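Local coordinates for protein LysR family transcriptional regulator (Vibrio vulnificus, PDB 5FHK) that probably binds specific DNA sequences to regulate transcription as a LysR-type virulence gene regulator, here represented by its regulatory domain, at residues E97-H102 with W113-S118. Numbering follows the deposited sequence.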
loop_
_atom_site.group_PDB
_atom_site.type_symbol
_atom_site.label_atom_id
_atom_site.label_comp_id
_atom_site.label_asym_id
_atom_site.label_seq_id
_atom_site.Cartn_x
_atom_site.Cartn_y
_atom_site.Cartn_z
ATOM N N GLU A 97 -8.177 -13.726 25.893
ATOM C CA GLU A 97 -9.147 -12.824 26.493
ATOM C C GLU A 97 -8.484 -11.602 27.103
ATOM O O GLU A 97 -9.148 -10.578 27.273
ATOM C CB GLU A 97 -9.974 -13.557 27.553
ATOM C CG GLU A 97 -11.181 -14.301 26.982
ATOM C CD GLU A 97 -12.217 -13.365 26.362
ATOM O OE1 GLU A 97 -12.434 -12.258 26.901
ATOM O OE2 GLU A 97 -12.810 -13.737 25.322
ATOM N N ASP A 98 -7.191 -11.681 27.410
ATOM C CA ASP A 98 -6.472 -10.540 27.955
ATOM C C ASP A 98 -6.267 -9.424 26.938
ATOM O O ASP A 98 -5.814 -8.341 27.323
ATOM C CB ASP A 98 -5.126 -10.998 28.509
ATOM C CG ASP A 98 -5.266 -12.029 29.625
ATOM O OD1 ASP A 98 -6.288 -12.003 30.356
ATOM O OD2 ASP A 98 -4.351 -12.869 29.774
ATOM N N LEU A 99 -6.608 -9.642 25.663
ATOM C CA LEU A 99 -6.408 -8.596 24.665
ATOM C C LEU A 99 -7.193 -7.330 25.002
ATOM O O LEU A 99 -6.756 -6.219 24.663
ATOM C CB LEU A 99 -6.784 -9.114 23.283
ATOM C CG LEU A 99 -5.924 -10.285 22.798
ATOM C CD1 LEU A 99 -6.330 -10.678 21.394
ATOM C CD2 LEU A 99 -4.464 -9.904 22.851
ATOM N N HIS A 100 -8.319 -7.473 25.710
ATOM C CA HIS A 100 -9.154 -6.320 26.043
ATOM C C HIS A 100 -8.390 -5.251 26.814
ATOM O O HIS A 100 -8.676 -4.060 26.665
ATOM C CB HIS A 100 -10.366 -6.782 26.837
ATOM C CG HIS A 100 -11.270 -7.680 26.056
ATOM N ND1 HIS A 100 -11.237 -9.053 26.168
ATOM C CD2 HIS A 100 -12.212 -7.400 25.127
ATOM C CE1 HIS A 100 -12.129 -9.582 25.349
ATOM N NE2 HIS A 100 -12.736 -8.599 24.708
ATOM N N ASP A 101 -7.397 -5.645 27.604
ATOM C CA ASP A 101 -6.668 -4.724 28.460
ATOM C C ASP A 101 -5.373 -4.224 27.831
ATOM O O ASP A 101 -4.503 -3.715 28.551
ATOM C CB ASP A 101 -6.385 -5.394 29.797
ATOM C CG ASP A 101 -7.652 -5.932 30.443
ATOM O OD1 ASP A 101 -8.659 -5.189 30.463
ATOM O OD2 ASP A 101 -7.648 -7.095 30.907
ATOM N N HIS A 102 -5.239 -4.340 26.505
ATOM C CA HIS A 102 -4.037 -3.960 25.785
ATOM C C HIS A 102 -4.401 -3.003 24.655
ATOM O O HIS A 102 -5.536 -2.996 24.164
ATOM C CB HIS A 102 -3.323 -5.188 25.206
ATOM C CG HIS A 102 -2.391 -5.854 26.167
ATOM N ND1 HIS A 102 -1.051 -5.538 26.241
ATOM C CD2 HIS A 102 -2.603 -6.814 27.098
ATOM C CE1 HIS A 102 -0.481 -6.266 27.185
ATOM N NE2 HIS A 102 -1.399 -7.052 27.715
ATOM N N TRP A 113 -10.751 -10.034 14.892
ATOM C CA TRP A 113 -9.706 -10.999 15.217
ATOM C C TRP A 113 -10.393 -12.270 15.698
ATOM O O TRP A 113 -10.946 -12.301 16.800
ATOM C CB TRP A 113 -8.751 -10.474 16.290
ATOM C CG TRP A 113 -7.908 -9.310 15.926
ATOM C CD1 TRP A 113 -7.932 -8.586 14.757
ATOM C CD2 TRP A 113 -6.903 -8.711 16.746
ATOM N NE1 TRP A 113 -7.006 -7.580 14.810
ATOM C CE2 TRP A 113 -6.349 -7.644 16.014
ATOM C CE3 TRP A 113 -6.402 -8.991 18.030
ATOM C CZ2 TRP A 113 -5.323 -6.846 16.522
ATOM C CZ3 TRP A 113 -5.383 -8.186 18.539
ATOM C CH2 TRP A 113 -4.865 -7.120 17.789
ATOM N N THR A 114 -10.353 -13.311 14.876
ATOM C CA THR A 114 -10.905 -14.622 15.213
ATOM C C THR A 114 -9.740 -15.556 15.494
ATOM O O THR A 114 -9.050 -15.991 14.568
ATOM C CB THR A 114 -11.772 -15.145 14.079
ATOM O OG1 THR A 114 -12.712 -14.129 13.718
ATOM C CG2 THR A 114 -12.496 -16.422 14.505
ATOM N N LEU A 115 -9.528 -15.871 16.769
ATOM C CA LEU A 115 -8.321 -16.538 17.226
ATOM C C LEU A 115 -8.638 -17.915 17.781
ATOM O O LEU A 115 -9.490 -18.048 18.667
ATOM C CB LEU A 115 -7.624 -15.696 18.294
ATOM C CG LEU A 115 -7.180 -14.345 17.732
ATOM C CD1 LEU A 115 -6.460 -13.566 18.797
ATOM C CD2 LEU A 115 -6.254 -14.541 16.520
ATOM N N ILE A 116 -7.931 -18.925 17.277
ATOM C CA ILE A 116 -8.043 -20.301 17.739
ATOM C C ILE A 116 -6.747 -20.664 18.454
ATOM O O ILE A 116 -5.676 -20.128 18.146
ATOM C CB ILE A 116 -8.323 -21.288 16.582
ATOM C CG1 ILE A 116 -7.033 -21.580 15.798
ATOM C CG2 ILE A 116 -9.388 -20.738 15.643
ATOM C CD1 ILE A 116 -7.007 -22.937 15.086
ATOM N N ASN A 117 -6.842 -21.551 19.434
ATOM C CA ASN A 117 -5.632 -22.036 20.091
ATOM C C ASN A 117 -5.435 -23.517 19.776
ATOM O O ASN A 117 -6.210 -24.124 19.025
ATOM C CB ASN A 117 -5.671 -21.763 21.599
ATOM C CG ASN A 117 -6.681 -22.622 22.339
ATOM O OD1 ASN A 117 -7.444 -23.382 21.735
ATOM N ND2 ASN A 117 -6.703 -22.487 23.665
ATOM N N SER A 118 -4.387 -24.090 20.376
ATOM C CA SER A 118 -4.019 -25.479 20.109
ATOM C C SER A 118 -5.146 -26.440 20.463
ATOM O O SER A 118 -5.368 -27.431 19.756
ATOM C CB SER A 118 -2.757 -25.843 20.894
ATOM O OG SER A 118 -2.950 -25.596 22.279
#
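Leu99 and Trp113 have the nearest CA atoms of the two segments, and these are still 10.3 Å apart, so the 3-10 turn that includes 98-100 meets strand 113-117 through side chains alone, with no hydrogen bond across. Both segments belong to the LysR substrate-binding domain, of the periplasmic-binding-protein type, and the contact joins the turn preceding strand 104-107 to the middle strand of a small three-stranded antiparallel sheet. Leu99 carries one whole side of it. Its CG stands anti to the carbonyl carbon (chi1 -63°) and the chain then runs on extended through CD1 (chi2 -177°), which sends that methyl out toward the strand. There CD1 comes up to the benzo edge of the Trp113 indole, close to the ring plane, 3.8 Å from CE3 and 3.9 Å from CZ3; this is packing against an edge, not over a face. The three touching residues, Leu99, Trp113 and Leu115, are buried although their shared interface is small, 97 Å² in all, because other parts complete the surroundings: Leu80 of strand 68-82 touches both Trp113 and Leu115, Ile149 and Leu151 of strand 149-153 pack on the indole, and Asn125 of the adjoining strand borders Leu99. Lys106 adds a cation-pi contact to the indole. The turn is braced internally: His102 N bonds to Leu99 O at 3.0 Å, and the His100 side chain folds back, its ND1 donating to Glu97 O at 2.8 Å with an N-H...O angle of 157°. Leu115, two residues beyond Trp113 and on the same side of the strand, meets the Leu99 methyl tip to tip, its CD1 3.9 Å from Leu99 CD1.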